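Local coordinates for protein bacteriohemerythrin (Methylococcus capsulatus, PDB 4XPX) that binds oxygen reversibly at a two-iron site within a bundle of helices and may store it or deliver it to oxygen-requiring enzymes, at residues A[62-65]-A[66-70]; A[87-90]-A[91-95]; A[102-105]-A[106-109]. All blocks are in the same frame, centred on the assembly; numbering follows the deposited sequence.

Interaction 1: A[62-65]-A[66-70]; sequences ETEM and QKKGY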
ATOM      1  N   GLU A  62      -6.575  10.445   1.827  1.00  8.64           N
ATOM      2  CA  GLU A  62      -7.111  11.116   3.034  1.00  9.16           C
ATOM      3  C   GLU A  62      -7.439  12.540   2.736  1.00  9.06           C
ATOM      4  O   GLU A  62      -8.491  13.047   3.230  1.00  9.66           O
ATOM      5  CB  GLU A  62      -6.099  11.013   4.170  1.00  9.43           C
ATOM      6  CG  GLU A  62      -6.007   9.605   4.709  1.00  9.24           C
ATOM      7  CD  GLU A  62      -4.764   9.326   5.526  1.00  9.95           C
ATOM      8  OE1 GLU A  62      -4.156  10.316   6.094  1.00 13.87           O
ATOM      9  OE2 GLU A  62      -4.367   8.141   5.716  1.00  9.88           O
ATOM     10  N   THR A  63      -6.621  13.256   2.004  1.00  9.53           N
ATOM     11  CA  THR A  63      -6.907  14.648   1.689  1.00 10.51           C
ATOM     12  C   THR A  63      -8.178  14.729   0.920  1.00  9.63           C
ATOM     13  O   THR A  63      -9.059  15.633   1.227  1.00 10.93           O
ATOM     14  CB  THR A  63      -5.745  15.277   0.896  1.00 12.31           C
ATOM     15  OG1 THR A  63      -4.538  15.248   1.675  1.00 15.37           O
ATOM     16  CG2 THR A  63      -6.053  16.693   0.488  1.00 15.15           C
ATOM     17  N   GLU A  64      -8.395  13.892  -0.056  1.00  9.71           N
ATOM     18  CA  GLU A  64      -9.607  13.938  -0.837  1.00 10.26           C
ATOM     19  C   GLU A  64     -10.813  13.543  -0.026  1.00  9.44           C
ATOM     20  O   GLU A  64     -11.875  14.222  -0.113  1.00 10.79           O
ATOM     21  CB  GLU A  64      -9.438  13.064  -2.063  1.00 11.26           C
ATOM     22  CG  GLU A  64      -8.480  13.531  -3.118  1.00 13.88           C
ATOM     23  CD  GLU A  64      -8.645  14.950  -3.554  1.00 20.34           C
ATOM     24  OE1 GLU A  64      -9.761  15.181  -3.982  1.00 24.29           O
ATOM     25  OE2 GLU A  64      -7.728  15.828  -3.408  1.00 27.88           O
ATOM     26  N   MET A  65     -10.739  12.483   0.723  1.00  9.26           N
ATOM     27  CA  MET A  65     -11.837  12.092   1.570  1.00  9.64           C
ATOM     28  C   MET A  65     -12.230  13.197   2.542  1.00  9.41           C
ATOM     29  O   MET A  65     -13.456  13.492   2.711  1.00 10.61           O
ATOM     30  CB  MET A  65     -11.505  10.835   2.382  1.00  8.94           C
ATOM     31  CG  MET A  65     -11.535   9.552   1.557  1.00  9.65           C
ATOM     32  SD  MET A  65     -11.308   8.052   2.585  1.00  9.47           S
ATOM     33  CE  MET A  65      -9.510   8.098   2.936  1.00 12.32           C
ATOM     34  N   GLN A  66     -11.172  13.843   3.143  1.00  9.59           N
ATOM     35  CA  GLN A  66     -11.660  14.715   4.217  1.00  9.98           C
ATOM     36  C   GLN A  66     -12.217  15.998   3.613  1.00  9.86           C
ATOM     37  O   GLN A  66     -13.264  16.514   4.085  1.00 10.62           O
ATOM     38  CB  GLN A  66     -10.546  15.031   5.216  1.00 20.00           C
ATOM     39  CG  GLN A  66     -11.005  15.812   6.436  1.00 20.00           C
ATOM     40  CD  GLN A  66      -9.918  15.960   7.479  1.00 20.00           C
ATOM     41  OE1 GLN A  66      -8.831  15.397   7.337  1.00 20.00           O
ATOM     42  NE2 GLN A  66     -10.204  16.718   8.533  1.00 20.00           N
ATOM     43  N   LYS A  67     -11.661  16.466   2.505  1.00 11.05           N
ATOM     44  CA  LYS A  67     -12.126  17.703   1.844  1.00 11.60           C
ATOM     45  C   LYS A  67     -13.492  17.542   1.346  1.00 12.35           C
ATOM     46  O   LYS A  67     -14.279  18.540   1.349  1.00 13.50           O
ATOM     47  CB  LYS A  67     -11.198  17.953   0.686  1.00 16.50           C
ATOM     48  CG  LYS A  67     -11.534  18.951  -0.272  1.00 23.35           C
ATOM     49  CD  LYS A  67     -10.335  19.008  -1.283  1.00 29.67           C
ATOM     50  CE  LYS A  67     -10.391  20.283  -2.097  1.00 36.32           C
ATOM     51  NZ  LYS A  67     -10.802  21.561  -1.300  1.00 40.01           N
ATOM     52  N   LYS A  68     -13.932  16.361   0.965  1.00 11.39           N
ATOM     53  CA  LYS A  68     -15.238  16.141   0.446  1.00 11.35           C
ATOM     54  C   LYS A  68     -16.226  15.677   1.519  1.00 11.63           C
ATOM     55  O   LYS A  68     -17.405  15.421   1.188  1.00 14.05           O
ATOM     56  CB  LYS A  68     -15.178  15.125  -0.699  1.00 12.78           C
ATOM     57  CG  LYS A  68     -14.404  15.708  -1.889  1.00 14.79           C
ATOM     58  CD  LYS A  68     -14.138  14.759  -3.013  1.00 20.73           C
ATOM     59  CE  LYS A  68     -13.583  15.584  -4.289  1.00 21.99           C
ATOM     60  NZ  LYS A  68     -13.403  14.701  -5.547  1.00 30.00           N
ATOM     61  N   GLY A  69     -15.821  15.593   2.743  1.00 11.39           N
ATOM     62  CA  GLY A  69     -16.767  15.155   3.767  1.00 11.71           C
ATOM     63  C   GLY A  69     -17.165  13.704   3.647  1.00 10.78           C
ATOM     64  O   GLY A  69     -18.292  13.352   4.074  1.00 10.87           O
ATOM     65  N   TYR A  70     -16.263  12.858   3.142  1.00 10.26           N
ATOM     66  CA  TYR A  70     -16.590  11.462   2.956  1.00 10.69           C
ATOM     67  C   TYR A  70     -16.999  10.800   4.319  1.00  9.84           C
ATOM     68  O   TYR A  70     -16.352  11.014   5.319  1.00 10.34           O
ATOM     69  CB  TYR A  70     -15.343  10.756   2.395  1.00 10.74           C
ATOM     70  CG  TYR A  70     -15.517   9.241   2.355  1.00  9.88           C
ATOM     71  CD1 TYR A  70     -16.507   8.679   1.618  1.00 10.52           C
ATOM     72  CD2 TYR A  70     -14.654   8.406   3.053  1.00  9.58           C
ATOM     73  CE1 TYR A  70     -16.676   7.340   1.553  1.00 10.62           C
ATOM     74  CE2 TYR A  70     -14.802   7.088   3.038  1.00  9.54           C
ATOM     75  CZ  TYR A  70     -15.806   6.498   2.325  1.00  9.96           C
ATOM     76  OH  TYR A  70     -16.003   5.149   2.254  1.00 11.80           O
TER
HETATM   77  O   HOH W   1      -7.070  14.589   5.392  1.00 28.26           O
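Met65 O accepts the amide of Tyr70 in a 2.9 Å bond from Tyr70 N, and with Gly69 N bonded to Gln66 O at 3.0 Å and a positive phi of 69° at Gly69, helix 40-67 ends in a Schellman motif. This turn brings the side chains of Met65 and Tyr70 alongside each other, pointing the same way. Met65 SD approaches the ring obliquely, 3.4 Å from Tyr70 CD2 and 4.4 Å from the ring centroid, a Met-aromatic contact; Met65 CG also packs against CD2. Lys68, one turn on from Glu64, runs out extended over the carbonyl of Glu64, its CG 3.4 Å from Glu64 O. A water donates to Gln66 OE1 at 2.7 Å and, weakly, to Glu62 O, joining side chain to backbone. Glu62 OE2 is hydrogen-bonded to ND1 of the iron ligand His80, a second-shell bond that would orient the imidazole and probably make it more electron-rich. The chemistry is thus divided: sulfur and ring pack where Met65 also touches the iron ligand His76, while at the surface the salt bridge from Glu64 OE1 to Lys68 NZ is long (4.0 Å) and probably adds little, NZ also bonding Leu128 O weakly.

Interaction 2: A[87-90]-A[91-95]; sequences CADL and QKKFH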
ATOM      1  N   CYS A  87       4.635  -0.802   8.964  1.00  9.73           N
ATOM      2  CA  CYS A  87       5.706  -0.548   8.006  1.00 10.20           C
ATOM      3  C   CYS A  87       6.887   0.205   8.653  1.00  9.76           C
ATOM      4  O   CYS A  87       8.090  -0.172   8.375  1.00 10.22           O
ATOM      5  CB  CYS A  87       5.194   0.116   6.754  1.00 12.38           C
ATOM      6  SG  CYS A  87       4.201  -0.919   5.755  1.00 15.22           S
ATOM      7  N   ALA A  88       6.620   1.217   9.432  1.00  9.56           N
ATOM      8  CA  ALA A  88       7.684   1.919  10.114  1.00 10.94           C
ATOM      9  C   ALA A  88       8.432   1.070  11.040  1.00 10.19           C
ATOM     10  O   ALA A  88       9.676   1.156  11.148  1.00 10.95           O
ATOM     11  CB  ALA A  88       7.078   3.159  10.791  1.00 13.32           C
ATOM     12  N   ASP A  89       7.756   0.184  11.759  1.00 10.50           N
ATOM     13  CA  ASP A  89       8.393  -0.752  12.669  1.00 11.99           C
ATOM     14  C   ASP A  89       9.244  -1.732  11.916  1.00 10.47           C
ATOM     15  O   ASP A  89      10.392  -2.053  12.370  1.00 12.01           O
ATOM     16  CB  ASP A  89       7.353  -1.458  13.509  1.00 13.96           C
ATOM     17  CG  ASP A  89       7.924  -2.486  14.445  1.00 20.02           C
ATOM     18  OD1 ASP A  89       8.631  -2.062  15.399  1.00 26.16           O
ATOM     19  OD2 ASP A  89       7.785  -3.740  14.228  1.00 25.03           O
ATOM     20  N   LEU A  90       8.779  -2.222  10.792  1.00 10.26           N
ATOM     21  CA  LEU A  90       9.568  -3.101   9.962  1.00 11.10           C
ATOM     22  C   LEU A  90      10.797  -2.351   9.474  1.00  9.59           C
ATOM     23  O   LEU A  90      11.913  -2.971   9.511  1.00 10.72           O
ATOM     24  CB  LEU A  90       8.727  -3.546   8.757  1.00 12.31           C
ATOM     25  CG  LEU A  90       9.501  -4.224   7.691  1.00 14.77           C
ATOM     26  CD1 LEU A  90      10.025  -5.521   8.231  1.00 19.09           C
ATOM     27  CD2 LEU A  90       8.539  -4.519   6.535  1.00 16.60           C
ATOM     28  N   GLN A  91      10.676  -1.139   9.010  1.00  9.91           N
ATOM     29  CA  GLN A  91      11.851  -0.402   8.581  1.00  9.29           C
ATOM     30  C   GLN A  91      12.822  -0.244   9.724  1.00  9.25           C
ATOM     31  O   GLN A  91      14.084  -0.381   9.506  1.00 10.29           O
ATOM     32  CB  GLN A  91      11.477   0.978   8.042  1.00 10.66           C
ATOM     33  CG  GLN A  91      10.848   0.917   6.640  1.00 10.75           C
ATOM     34  CD  GLN A  91      10.498   2.289   6.185  1.00 11.54           C
ATOM     35  OE1 GLN A  91       9.659   2.948   6.872  1.00 17.87           O
ATOM     36  NE2 GLN A  91      10.962   2.696   5.067  1.00 12.42           N
ATOM     37  N   LYS A  92      12.371   0.089  10.902  1.00  9.75           N
ATOM     38  CA  LYS A  92      13.287   0.281  12.027  1.00 10.41           C
ATOM     39  C   LYS A  92      14.037  -1.024  12.237  1.00  9.76           C
ATOM     40  O   LYS A  92      15.298  -1.006  12.403  1.00 11.60           O
ATOM     41  CB  LYS A  92      12.513   0.699  13.255  1.00 13.26           C
ATOM     42  CG  LYS A  92      12.056   2.247  13.128  1.00 17.56           C
ATOM     43  CD  LYS A  92      10.984   2.571  14.186  1.00 23.12           C
ATOM     44  CE  LYS A  92      10.293   3.802  13.761  1.00 16.41           C
ATOM     45  NZ  LYS A  92       9.120   3.952  14.801  1.00 22.33           N
ATOM     46  N   LYS A  93      13.378  -2.116  12.324  1.00 10.56           N
ATOM     47  CA  LYS A  93      14.042  -3.397  12.602  1.00 10.76           C
ATOM     48  C   LYS A  93      14.915  -3.822  11.442  1.00  9.66           C
ATOM     49  O   LYS A  93      16.090  -4.286  11.694  1.00 10.87           O
ATOM     50  CB  LYS A  93      13.047  -4.497  12.972  1.00 12.42           C
ATOM     51  CG  LYS A  93      12.382  -4.244  14.265  1.00 16.17           C
ATOM     52  CD  LYS A  93      11.172  -5.128  14.372  1.00 23.78           C
ATOM     53  CE  LYS A  93      10.592  -5.346  15.766  1.00 29.89           C
ATOM     54  NZ  LYS A  93      10.383  -4.077  16.523  1.00 32.24           N
ATOM     55  N   PHE A  94      14.493  -3.646  10.197  1.00  9.04           N
ATOM     56  CA  PHE A  94      15.291  -4.040   9.061  1.00  9.06           C
ATOM     57  C   PHE A  94      16.596  -3.196   9.022  1.00  8.57           C
ATOM     58  O   PHE A  94      17.695  -3.744   8.845  1.00  9.33           O
ATOM     59  CB  PHE A  94      14.487  -3.850   7.773  1.00  9.56           C
ATOM     60  CG  PHE A  94      15.323  -4.100   6.555  1.00  9.76           C
ATOM     61  CD1 PHE A  94      15.552  -5.374   6.075  1.00 11.12           C
ATOM     62  CD2 PHE A  94      15.937  -3.054   5.897  1.00 11.40           C
ATOM     63  CE1 PHE A  94      16.313  -5.563   4.973  1.00 11.70           C
ATOM     64  CE2 PHE A  94      16.755  -3.233   4.800  1.00 11.90           C
ATOM     65  CZ  PHE A  94      16.912  -4.551   4.339  1.00 11.36           C
ATOM     66  N   HIS A  95      16.449  -1.883   9.177  1.00  8.85           N
ATOM     67  CA  HIS A  95      17.590  -1.020   9.103  1.00  9.19           C
ATOM     68  C   HIS A  95      18.466  -1.117  10.313  1.00 10.38           C
ATOM     69  O   HIS A  95      19.691  -0.709  10.209  1.00 14.87           O
ATOM     70  CB  HIS A  95      17.223   0.412   8.771  1.00 10.01           C
ATOM     71  CG  HIS A  95      16.668   0.576   7.388  1.00 10.58           C
ATOM     72  ND1 HIS A  95      17.406   0.287   6.259  1.00 12.75           N
ATOM     73  CD2 HIS A  95      15.448   1.045   6.955  1.00 12.32           C
ATOM     74  CE1 HIS A  95      16.629   0.573   5.179  1.00 12.85           C
ATOM     75  NE2 HIS A  95      15.451   1.027   5.578  1.00 13.06           N
TER
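Gln91 follows Cys87 by one turn of helix 73-95, one of the long helices of the hemerythrin four-helix bundle, and its amide N bonds Cys87 O at 2.8 Å. The methylenes of Gln91 lie over that same carbonyl, CG 3.4 Å from Cys87 O, while NE2 reaches across to Asp48 of helix 40-67. Lys92 repeats the pattern one position on: its extended chain passes over the Ala88 carbonyl, with Lys92 CG 3.3 Å from Ala88 O, so the aliphatic part of the side chain covers a backbone oxygen already bonded to Lys92 N. At Lys93 the contact becomes ionic. Its CG stands beside the backbone N (chi1 -67°), the chain runs back along the helix, and a bend at chi4 (50°) turns the ammonium group to the Asp89 carboxylate, which it crosses at a slant. In this i to i+4 salt bridge Lys93 NZ meets Asp89 OD1 at 2.9 Å on its syn lone pair, with OD2 farther off at 3.5 Å. Phe94 N then closes the next turn on Leu90 O at 2.8 Å. The ring itself swings away from this turn, to pack on Leu47 and make a cation-pi contact with Arg40. At His95, NE2 joins Gln91 NE2 in bonding Asp48 OD1, and Phe94 CD2 lies 3.6 Å above one face of the His95 ring, offset toward its rim.

Interaction 3: A[102-105]-A[106-109]; sequences NQDT and TRFV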
ATOM      1  N   ASN A 102      11.508 -10.711   3.549  1.00  9.05           N
ATOM      2  CA  ASN A 102      11.452 -11.910   2.714  1.00  8.55           C
ATOM      3  C   ASN A 102      10.093 -11.940   2.045  1.00  7.49           C
ATOM      4  O   ASN A 102       9.322 -10.962   2.124  1.00  8.28           O
ATOM      5  CB  ASN A 102      11.811 -13.104   3.531  1.00  9.11           C
ATOM      6  CG  ASN A 102      10.882 -13.282   4.677  1.00  8.89           C
ATOM      7  OD1 ASN A 102       9.673 -13.001   4.596  1.00 10.22           O
ATOM      8  ND2 ASN A 102      11.407 -13.751   5.826  1.00 11.04           N
ATOM      9  N   GLN A 103       9.795 -13.006   1.335  1.00  8.22           N
ATOM     10  CA  GLN A 103       8.561 -13.065   0.582  1.00  8.00           C
ATOM     11  C   GLN A 103       7.321 -13.178   1.519  1.00  8.73           C
ATOM     12  O   GLN A 103       6.179 -12.992   1.034  1.00  8.63           O
ATOM     13  CB  GLN A 103       8.538 -14.134  -0.475  1.00  8.30           C
ATOM     14  CG  GLN A 103       9.483 -13.786  -1.608  1.00  8.55           C
ATOM     15  CD  GLN A 103       9.329 -14.652  -2.842  1.00  8.46           C
ATOM     16  OE1 GLN A 103       8.842 -15.810  -2.756  1.00  8.91           O
ATOM     17  NE2 GLN A 103       9.720 -14.124  -3.978  1.00  9.19           N
ATOM     18  N   ASP A 104       7.507 -13.501   2.826  1.00  8.45           N
ATOM     19  CA  ASP A 104       6.348 -13.334   3.703  1.00  8.74           C
ATOM     20  C   ASP A 104       6.051 -11.884   3.960  1.00  8.31           C
ATOM     21  O   ASP A 104       4.866 -11.525   4.172  1.00  9.17           O
ATOM     22  CB  ASP A 104       6.592 -14.009   5.049  1.00  9.73           C
ATOM     23  CG  ASP A 104       6.568 -15.487   4.984  1.00 11.28           C
ATOM     24  OD1 ASP A 104       6.628 -16.105   3.951  1.00 13.13           O
ATOM     25  OD2 ASP A 104       6.378 -16.053   6.102  1.00 20.75           O
ATOM     26  N   THR A 105       7.056 -11.008   3.906  1.00  8.41           N
ATOM     27  CA  THR A 105       6.801  -9.607   4.081  1.00  8.83           C
ATOM     28  C   THR A 105       5.946  -9.079   2.941  1.00  8.24           C
ATOM     29  O   THR A 105       4.939  -8.357   3.133  1.00  8.53           O
ATOM     30  CB  THR A 105       8.141  -8.801   4.075  1.00  9.81           C
ATOM     31  OG1 THR A 105       9.126  -9.487   4.867  1.00 11.05           O
ATOM     32  CG2 THR A 105       7.868  -7.373   4.506  1.00 12.58           C
ATOM     33  N   THR A 106       6.345  -9.416   1.691  1.00  8.65           N
ATOM     34  CA  THR A 106       5.572  -8.962   0.520  1.00  8.23           C
ATOM     35  C   THR A 106       4.244  -9.637   0.432  1.00  7.39           C
ATOM     36  O   THR A 106       3.260  -8.950   0.047  1.00  7.87           O
ATOM     37  CB  THR A 106       6.414  -9.130  -0.727  1.00  8.04           C
ATOM     38  OG1 THR A 106       7.017 -10.394  -0.713  1.00  9.42           O
ATOM     39  CG2 THR A 106       7.462  -8.044  -0.821  1.00 11.75           C
ATOM     40  N   ARG A 107       4.105 -10.916   0.814  1.00  7.35           N
ATOM     41  CA  ARG A 107       2.747 -11.487   0.856  1.00  7.96           C
ATOM     42  C   ARG A 107       1.886 -10.832   1.893  1.00  7.35           C
ATOM     43  O   ARG A 107       0.650 -10.717   1.664  1.00  8.10           O
ATOM     44  CB  ARG A 107       2.787 -12.989   1.045  1.00  8.22           C
ATOM     45  CG  ARG A 107       3.116 -13.779  -0.187  1.00  8.94           C
ATOM     46  CD  ARG A 107       2.947 -15.263   0.017  1.00  9.70           C
ATOM     47  NE  ARG A 107       3.992 -15.784   0.878  1.00 10.33           N
ATOM     48  CZ  ARG A 107       5.153 -16.327   0.329  1.00  9.59           C
ATOM     49  NH1 ARG A 107       5.322 -16.451  -0.883  1.00 11.34           N
ATOM     50  NH2 ARG A 107       6.098 -16.708   1.167  1.00 10.99           N
ATOM     51  N   PHE A 108       2.415 -10.350   3.005  1.00  7.57           N
ATOM     52  CA  PHE A 108       1.601  -9.623   3.976  1.00  8.26           C
ATOM     53  C   PHE A 108       1.091  -8.345   3.348  1.00  7.00           C
ATOM     54  O   PHE A 108      -0.100  -7.995   3.476  1.00  7.73           O
ATOM     55  CB  PHE A 108       2.386  -9.351   5.262  1.00  8.55           C
ATOM     56  CG  PHE A 108       1.671  -8.337   6.120  1.00  8.45           C
ATOM     57  CD1 PHE A 108       0.490  -8.710   6.805  1.00 11.33           C
ATOM     58  CD2 PHE A 108       2.041  -7.019   6.114  1.00  9.37           C
ATOM     59  CE1 PHE A 108      -0.251  -7.696   7.482  1.00 13.64           C
ATOM     60  CE2 PHE A 108       1.330  -6.069   6.830  1.00 11.17           C
ATOM     61  CZ  PHE A 108       0.174  -6.428   7.492  1.00 14.84           C
ATOM     62  N   VAL A 109       1.975  -7.559   2.716  1.00  7.45           N
ATOM     63  CA  VAL A 109       1.553  -6.331   2.078  1.00  7.61           C
ATOM     64  C   VAL A 109       0.477  -6.639   1.017  1.00  7.07           C
ATOM     65  O   VAL A 109      -0.540  -5.927   0.949  1.00  7.52           O
ATOM     66  CB  VAL A 109       2.757  -5.543   1.517  1.00  7.97           C
ATOM     67  CG1 VAL A 109       2.281  -4.323   0.752  1.00  9.59           C
ATOM     68  CG2 VAL A 109       3.674  -5.129   2.628  1.00  9.46           C
TER
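Arg107 and Asp104 meet with their flat groups steeply inclined, the guanidinium and carboxylate planes 69° apart. Arg107 NH2 donates to Asp104 OD1 at 2.9 Å, nearly along the C-O bond, and the oxygen lies at the edge of the guanidinium, close to its plane, making a salt bridge held by a single N-H. A bend at chi3 (-71°) folds the arginine back along the helix and lays one guanidinium face over a carbonyl: Gln103 O stands 3.4 Å above the guanidinium plane of Arg107, over its centre. Gln103 O also accepts Arg107 N at 2.9 Å, from above the carbonyl plane, so the positive group probably adds electrostatic support to a backbone acceptor already in use. Gln103 turns its amide nearly perpendicular to the guanidinium, 88° between planes, and sends NE2 to His32 O. At the start of the helix, Asn102 and Thr105 form a capping box: Asn102 N donates to Thr105 OG1 at 3.0 Å, and Asn102 OD1 receives weak bonds from Asp104 N and Thr105 N. Thr106 hydrogen-bonds through OG1 to His32 ND1. This first part of helix 103-121 therefore fits between two others: Thr106 and Val109 pack on Leu31 and Val28 of helix 15-34, while Thr105 and Phe108 touch Leu90, Leu83 and Val86 of helix 73-95.

Together the three contacts illustrate how a helical bundle is finished at its helix ends, one of them close to the di-iron site. Interactions 2 and 3 are neighbours, centres 14 Å apart, where helix 73-95 ends and helix 103-121 begins; they touch through Leu90 CD2 and Thr105 CG2 at 3.6 Å. Interaction 1 is remote from both, its centre about 29 Å from that of interaction 2 and about 30 Å from that of interaction 3. It is also nearest the di-iron site, with the Met65 side chain about 5 Å from an iron ion. In interaction 2 the side chain of Cys87 is about 13 Å from an iron ion. In interaction 3 the side chain of Val109 is about 11 Å from an iron ion.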